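Local coordinates for serine repeat antigen 5 (Plasmodium falciparum, PDB 6X42), which belongs to the papain-like cysteine protease family and is probably a pseudo-enzyme, an inactive relative of these proteases in the malaria parasite, at residues A[159-172]-A[267-279]. Residues are numbered along the deposited sequence; the frame is centred on the assembly and turned at random. Where two conformers were deposited one is given.
With CA (calcium ion), chain C.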
loop_
_atom_site.group_PDB
_atom_site.type_symbol
_atom_site.label_atom_id
_atom_site.label_comp_id
_atom_site.label_asym_id
_atom_site.label_seq_id
_atom_site.Cartn_x
_atom_site.Cartn_y
_atom_site.Cartn_z
ATOM N N GLY A 159 1.556 15.765 4.651
ATOM C CA GLY A 159 0.461 14.825 4.681
ATOM C C GLY A 159 0.904 13.388 4.505
ATOM O O GLY A 159 0.146 12.463 4.829
ATOM N N TYR A 160 2.107 13.194 3.986
ATOM C CA TYR A 160 2.712 11.883 3.818
ATOM C C TYR A 160 4.155 11.997 4.266
ATOM O O TYR A 160 4.732 13.090 4.293
ATOM C CB TYR A 160 2.658 11.415 2.343
ATOM C CG TYR A 160 3.552 12.204 1.397
ATOM C CD1 TYR A 160 4.843 11.781 1.132
ATOM C CD2 TYR A 160 3.098 13.365 0.771
ATOM C CE1 TYR A 160 5.672 12.501 0.284
ATOM C CE2 TYR A 160 3.934 14.094 -0.082
ATOM C CZ TYR A 160 5.212 13.639 -0.333
ATOM O OH TYR A 160 6.058 14.332 -1.173
ATOM N N THR A 161 4.744 10.840 4.567
ATOM C CA THR A 161 6.169 10.723 4.824
ATOM C C THR A 161 6.687 9.566 3.984
ATOM O O THR A 161 6.061 8.505 3.957
ATOM C CB THR A 161 6.419 10.461 6.309
ATOM O OG1 THR A 161 5.804 11.506 7.085
ATOM C CG2 THR A 161 7.904 10.428 6.592
ATOM N N ALA A 162 7.790 9.783 3.279
ATOM C CA ALA A 162 8.373 8.785 2.395
ATOM C C ALA A 162 9.808 8.489 2.800
ATOM O O ALA A 162 10.543 9.393 3.193
ATOM C CB ALA A 162 8.354 9.242 0.932
ATOM N N TYR A 163 10.206 7.221 2.704
ATOM C CA TYR A 163 11.558 6.761 2.996
ATOM C C TYR A 163 12.047 5.919 1.823
ATOM O O TYR A 163 11.295 5.094 1.296
ATOM C CB TYR A 163 11.569 5.894 4.259
ATOM C CG TYR A 163 11.007 6.545 5.498
ATOM C CD1 TYR A 163 9.673 6.413 5.823
ATOM C CD2 TYR A 163 11.816 7.280 6.346
ATOM C CE1 TYR A 163 9.136 6.994 6.946
ATOM C CE2 TYR A 163 11.289 7.877 7.487
ATOM C CZ TYR A 163 9.936 7.720 7.777
ATOM O OH TYR A 163 9.384 8.288 8.915
ATOM N N GLU A 164 13.305 6.102 1.434
ATOM C CA GLU A 164 13.898 5.389 0.301
ATOM C C GLU A 164 14.977 4.436 0.788
ATOM O O GLU A 164 15.850 4.837 1.561
ATOM C CB GLU A 164 14.515 6.349 -0.707
ATOM C CG GLU A 164 13.496 7.246 -1.361
ATOM C CD GLU A 164 13.127 8.438 -0.521
ATOM O OE1 GLU A 164 14.064 9.078 0.003
ATOM O OE2 GLU A 164 11.912 8.756 -0.408
ATOM N N SER A 165 14.943 3.190 0.315
ATOM C CA SER A 165 15.961 2.242 0.748
ATOM C C SER A 165 17.370 2.685 0.345
ATOM O O SER A 165 18.338 2.404 1.059
ATOM C CB SER A 165 15.632 0.858 0.199
ATOM O OG SER A 165 15.631 0.850 -1.214
ATOM N N GLU A 166 17.515 3.359 -0.793
ATOM C CA GLU A 166 18.835 3.827 -1.208
ATOM C C GLU A 166 19.412 4.799 -0.193
ATOM O O GLU A 166 20.624 4.808 0.030
ATOM C CB GLU A 166 18.761 4.479 -2.594
ATOM C CG GLU A 166 18.755 3.502 -3.808
ATOM C CD GLU A 166 18.189 4.089 -5.126
ATOM O OE1 GLU A 166 19.031 4.458 -5.963
ATOM O OE2 GLU A 166 17.008 4.055 -5.459
ATOM N N ARG A 167 18.572 5.620 0.440
ATOM C CA ARG A 167 19.065 6.543 1.456
ATOM C C ARG A 167 19.402 5.833 2.761
ATOM O O ARG A 167 20.130 6.382 3.582
ATOM C CB ARG A 167 18.056 7.670 1.693
ATOM C CG ARG A 167 17.753 8.543 0.445
ATOM C CD ARG A 167 18.940 9.418 0.012
ATOM N N PHE A 168 18.912 4.613 2.956
ATOM C CA PHE A 168 19.205 3.809 4.136
ATOM C C PHE A 168 20.176 2.677 3.832
ATOM O O PHE A 168 20.239 1.712 4.597
ATOM C CB PHE A 168 17.921 3.205 4.713
ATOM C CG PHE A 168 17.087 4.168 5.486
ATOM C CD1 PHE A 168 16.242 5.038 4.827
ATOM C CD2 PHE A 168 17.131 4.198 6.868
ATOM C CE1 PHE A 168 15.460 5.930 5.533
ATOM C CE2 PHE A 168 16.355 5.088 7.571
ATOM C CZ PHE A 168 15.515 5.956 6.904
ATOM N N HIS A 169 20.948 2.778 2.742
ATOM C CA HIS A 169 21.761 1.642 2.308
ATOM C C HIS A 169 22.766 1.214 3.373
ATOM O O HIS A 169 23.050 0.018 3.498
ATOM C CB HIS A 169 22.457 1.933 0.971
ATOM C CG HIS A 169 23.562 2.944 1.055
ATOM N ND1 HIS A 169 24.895 2.590 1.053
ATOM C CD2 HIS A 169 23.532 4.296 1.142
ATOM C CE1 HIS A 169 25.640 3.679 1.132
ATOM N NE2 HIS A 169 24.838 4.728 1.191
ATOM N N ASP A 170 23.296 2.159 4.159
ATOM C CA ASP A 170 24.206 1.832 5.251
ATOM C C ASP A 170 23.506 1.691 6.594
ATOM O O ASP A 170 24.182 1.603 7.629
ATOM C CB ASP A 170 25.294 2.897 5.398
ATOM C CG ASP A 170 26.244 2.929 4.233
ATOM O OD1 ASP A 170 26.590 1.844 3.723
ATOM O OD2 ASP A 170 26.674 4.042 3.856
ATOM N N ASN A 171 22.184 1.691 6.608
ATOM C CA ASN A 171 21.442 1.608 7.850
ATOM C C ASN A 171 20.105 0.916 7.592
ATOM O O ASN A 171 19.037 1.419 7.949
ATOM C CB ASN A 171 21.266 3.001 8.446
ATOM C CG ASN A 171 20.783 2.957 9.868
ATOM O OD1 ASN A 171 20.806 1.905 10.516
ATOM N ND2 ASN A 171 20.336 4.097 10.368
ATOM N N MET A 172 20.155 -0.269 6.979
ATOM C CA MET A 172 18.911 -0.956 6.623
ATOM C C MET A 172 18.141 -1.451 7.839
ATOM O O MET A 172 16.922 -1.630 7.747
ATOM C CB MET A 172 19.147 -2.076 5.609
ATOM C CG MET A 172 19.439 -1.522 4.219
ATOM S SD MET A 172 17.971 -0.716 3.469
ATOM C CE MET A 172 16.878 -2.092 3.236
ATOM N N HIS A 267 23.045 -3.892 -5.455
ATOM C CA HIS A 267 23.178 -2.455 -5.274
ATOM C C HIS A 267 21.882 -1.840 -4.756
ATOM O O HIS A 267 21.912 -0.862 -4.003
ATOM C CB HIS A 267 23.578 -1.800 -6.596
ATOM C CG HIS A 267 24.884 -2.292 -7.139
ATOM N ND1 HIS A 267 25.872 -2.822 -6.337
ATOM C CD2 HIS A 267 25.371 -2.323 -8.403
ATOM C CE1 HIS A 267 26.907 -3.168 -7.082
ATOM N NE2 HIS A 267 26.629 -2.876 -8.340
ATOM N N PHE A 268 20.741 -2.413 -5.120
ATOM C CA PHE A 268 19.442 -1.860 -4.777
ATOM C C PHE A 268 18.579 -2.910 -4.102
ATOM O O PHE A 268 18.548 -4.063 -4.529
ATOM C CB PHE A 268 18.729 -1.431 -6.055
ATOM C CG PHE A 268 19.520 -0.477 -6.890
ATOM C CD1 PHE A 268 20.002 -0.837 -8.145
ATOM C CD2 PHE A 268 19.781 0.792 -6.420
ATOM C CE1 PHE A 268 20.727 0.057 -8.916
ATOM C CE2 PHE A 268 20.503 1.694 -7.185
ATOM C CZ PHE A 268 20.985 1.314 -8.430
ATOM N N ASN A 269 17.856 -2.484 -3.072
ATOM C CA ASN A 269 16.898 -3.351 -2.406
ATOM C C ASN A 269 15.650 -3.515 -3.266
ATOM O O ASN A 269 15.251 -2.609 -3.996
ATOM C CB ASN A 269 16.493 -2.770 -1.055
ATOM C CG ASN A 269 15.838 -3.794 -0.146
ATOM O OD1 ASN A 269 14.600 -3.960 -0.132
ATOM N ND2 ASN A 269 16.646 -4.495 0.610
ATOM N N PHE A 270 15.009 -4.686 -3.146
ATOM C CA PHE A 270 13.744 -4.932 -3.836
ATOM C C PHE A 270 12.672 -3.885 -3.499
ATOM O O PHE A 270 11.888 -3.478 -4.375
ATOM C CB PHE A 270 13.249 -6.355 -3.505
ATOM C CG PHE A 270 11.890 -6.649 -4.046
ATOM C CD1 PHE A 270 11.717 -7.009 -5.362
ATOM C CD2 PHE A 270 10.781 -6.551 -3.237
ATOM C CE1 PHE A 270 10.440 -7.257 -5.857
ATOM C CE2 PHE A 270 9.515 -6.793 -3.723
ATOM C CZ PHE A 270 9.335 -7.149 -5.037
ATOM N N ILE A 271 12.629 -3.417 -2.257
ATOM C CA ILE A 271 11.725 -2.343 -1.868
ATOM C C ILE A 271 12.444 -1.030 -2.163
ATOM O O ILE A 271 13.424 -0.687 -1.514
ATOM C CB ILE A 271 11.339 -2.429 -0.384
ATOM C CG1 ILE A 271 10.662 -3.772 -0.054
ATOM C CG2 ILE A 271 10.489 -1.239 -0.013
ATOM C CD1 ILE A 271 9.372 -4.051 -0.792
ATOM N N HIS A 272 11.948 -0.273 -3.135
ATOM C CA HIS A 272 12.556 1.005 -3.479
ATOM C C HIS A 272 12.309 2.050 -2.403
ATOM O O HIS A 272 13.216 2.811 -2.025
ATOM C CB HIS A 272 11.994 1.468 -4.828
ATOM C CG HIS A 272 12.510 2.798 -5.251
ATOM N ND1 HIS A 272 11.936 3.982 -4.834
ATOM C CD2 HIS A 272 13.582 3.134 -6.005
ATOM C CE1 HIS A 272 12.643 4.991 -5.315
ATOM N NE2 HIS A 272 13.639 4.502 -6.039
ATOM N N SER A 273 11.079 2.129 -1.928
ATOM C CA SER A 273 10.654 3.190 -1.042
ATOM C C SER A 273 9.343 2.781 -0.405
ATOM O O SER A 273 8.629 1.903 -0.901
ATOM C CB SER A 273 10.530 4.513 -1.799
ATOM O OG SER A 273 9.773 4.384 -2.982
ATOM N N VAL A 274 9.031 3.451 0.701
ATOM C CA VAL A 274 7.746 3.306 1.362
ATOM C C VAL A 274 7.155 4.680 1.628
ATOM O O VAL A 274 7.882 5.661 1.817
ATOM C CB VAL A 274 7.845 2.479 2.660
ATOM C CG1 VAL A 274 8.287 1.035 2.392
ATOM C CG2 VAL A 274 8.764 3.098 3.670
ATOM N N VAL A 275 5.828 4.721 1.707
ATOM C CA VAL A 275 5.067 5.927 2.004
ATOM C C VAL A 275 4.038 5.607 3.077
ATOM O O VAL A 275 3.370 4.565 3.030
ATOM C CB VAL A 275 4.382 6.506 0.747
ATOM C CG1 VAL A 275 3.592 7.760 1.070
ATOM C CG2 VAL A 275 5.391 6.791 -0.330
ATOM N N ILE A 276 3.901 6.519 4.035
ATOM C CA ILE A 276 2.848 6.475 5.042
ATOM C C ILE A 276 2.041 7.766 4.972
ATOM O O ILE A 276 2.563 8.830 4.624
ATOM C CB ILE A 276 3.351 6.227 6.475
ATOM C CG1 ILE A 276 4.229 7.352 6.961
ATOM C CG2 ILE A 276 4.119 4.921 6.539
ATOM C CD1 ILE A 276 4.533 7.272 8.444
ATOM N N PHE A 277 0.740 7.642 5.238
ATOM C CA PHE A 277 -0.155 8.785 5.296
ATOM C C PHE A 277 -0.329 9.227 6.740
ATOM O O PHE A 277 -0.507 8.391 7.638
ATOM C CB PHE A 277 -1.502 8.433 4.697
ATOM C CG PHE A 277 -1.502 8.244 3.190
ATOM C CD1 PHE A 277 -0.496 8.746 2.373
ATOM C CD2 PHE A 277 -2.562 7.577 2.581
ATOM C CE1 PHE A 277 -0.554 8.569 0.995
ATOM C CE2 PHE A 277 -2.617 7.412 1.196
ATOM C CZ PHE A 277 -1.625 7.917 0.415
ATOM N N ASN A 278 -0.299 10.536 6.952
ATOM C CA ASN A 278 -0.452 11.129 8.279
ATOM C C ASN A 278 -1.854 11.722 8.363
ATOM O O ASN A 278 -2.116 12.795 7.817
ATOM C CB ASN A 278 0.630 12.173 8.470
ATOM C CG ASN A 278 2.022 11.602 8.287
ATOM O OD1 ASN A 278 2.339 10.541 8.817
ATOM N ND2 ASN A 278 2.849 12.287 7.517
ATOM N N VAL A 279 -2.762 11.002 9.020
ATOM C CA VAL A 279 -4.163 11.402 9.072
ATOM C C VAL A 279 -4.682 11.388 10.503
ATOM O O VAL A 279 -4.199 10.648 11.362
ATOM C CB VAL A 279 -5.039 10.505 8.179
ATOM C CG1 VAL A 279 -4.522 10.517 6.742
ATOM C CG2 VAL A 279 -5.066 9.100 8.739
HETATM CA CA CA C . 17.599 5.365 -7.586
HETATM O O HOH W 1 2.084 15.295 7.371
HETATM O O HOH W 2 17.684 0.356 -2.870
HETATM O O HOH W 3 15.538 3.962 -3.037
HETATM O O HOH W 4 15.630 6.438 -6.793
HETATM O O HOH W 5 19.000 7.191 -7.103
#
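Strand 160-164 runs antiparallel to strand 273-277, with Thr161 facing Ile276 and Tyr163 facing Val274 as hydrogen-bonded pairs. Tyr160, Ala162, Val275 and Phe277 share one face: the CB of Tyr160 meets the edge of the Phe277 ring at CD1 (4.1 Å), while CG1 of Val275 reaches the same CB. The Tyr160 and Phe277 side chains then pack on Leu103 of helix 99-109. On the opposite face, Thr161 CB lies against Ile276 CG1, and Tyr163 CB against Val274 CG2 (4.0 Å); helix 172-186 covers this face, Tyr163 touching Ile178 and Val274 touching Ile179. At one end the amide of Asn278 crosses the Thr161 side chain at about a right angle. Its ND2 gives a nearly straight bond (172°) to Thr161 OG1 at 3.1 Å, in the plane of the amide, and also donates to a water that accepts from Gly159 N as well. Beyond the other end, Ser165 turns its hydroxyl, OG lying between backbone N and carbonyl carbon (chi1 62°), onto Ile271 O at 2.7 Å, in that carbonyl's plane; Ser165 N bonds to His272 O. Glu166 grips a calcium ion with both carboxylate oxygens (OE1 2.4 Å), Asp215 being a further ligand. Phe268 CE2 lies 3.4 Å from Glu166 OE1, and the His272 ring stands 75° from the carboxylate plane. A calcium-bound water links to His272 NE2; a separate water, not on the metal, sits over that ring's centre and donates to Glu166 OE2 and His272 O. The pairing belongs to the beta-sheet domain of the papain-like fold, with a calcium site at its margin.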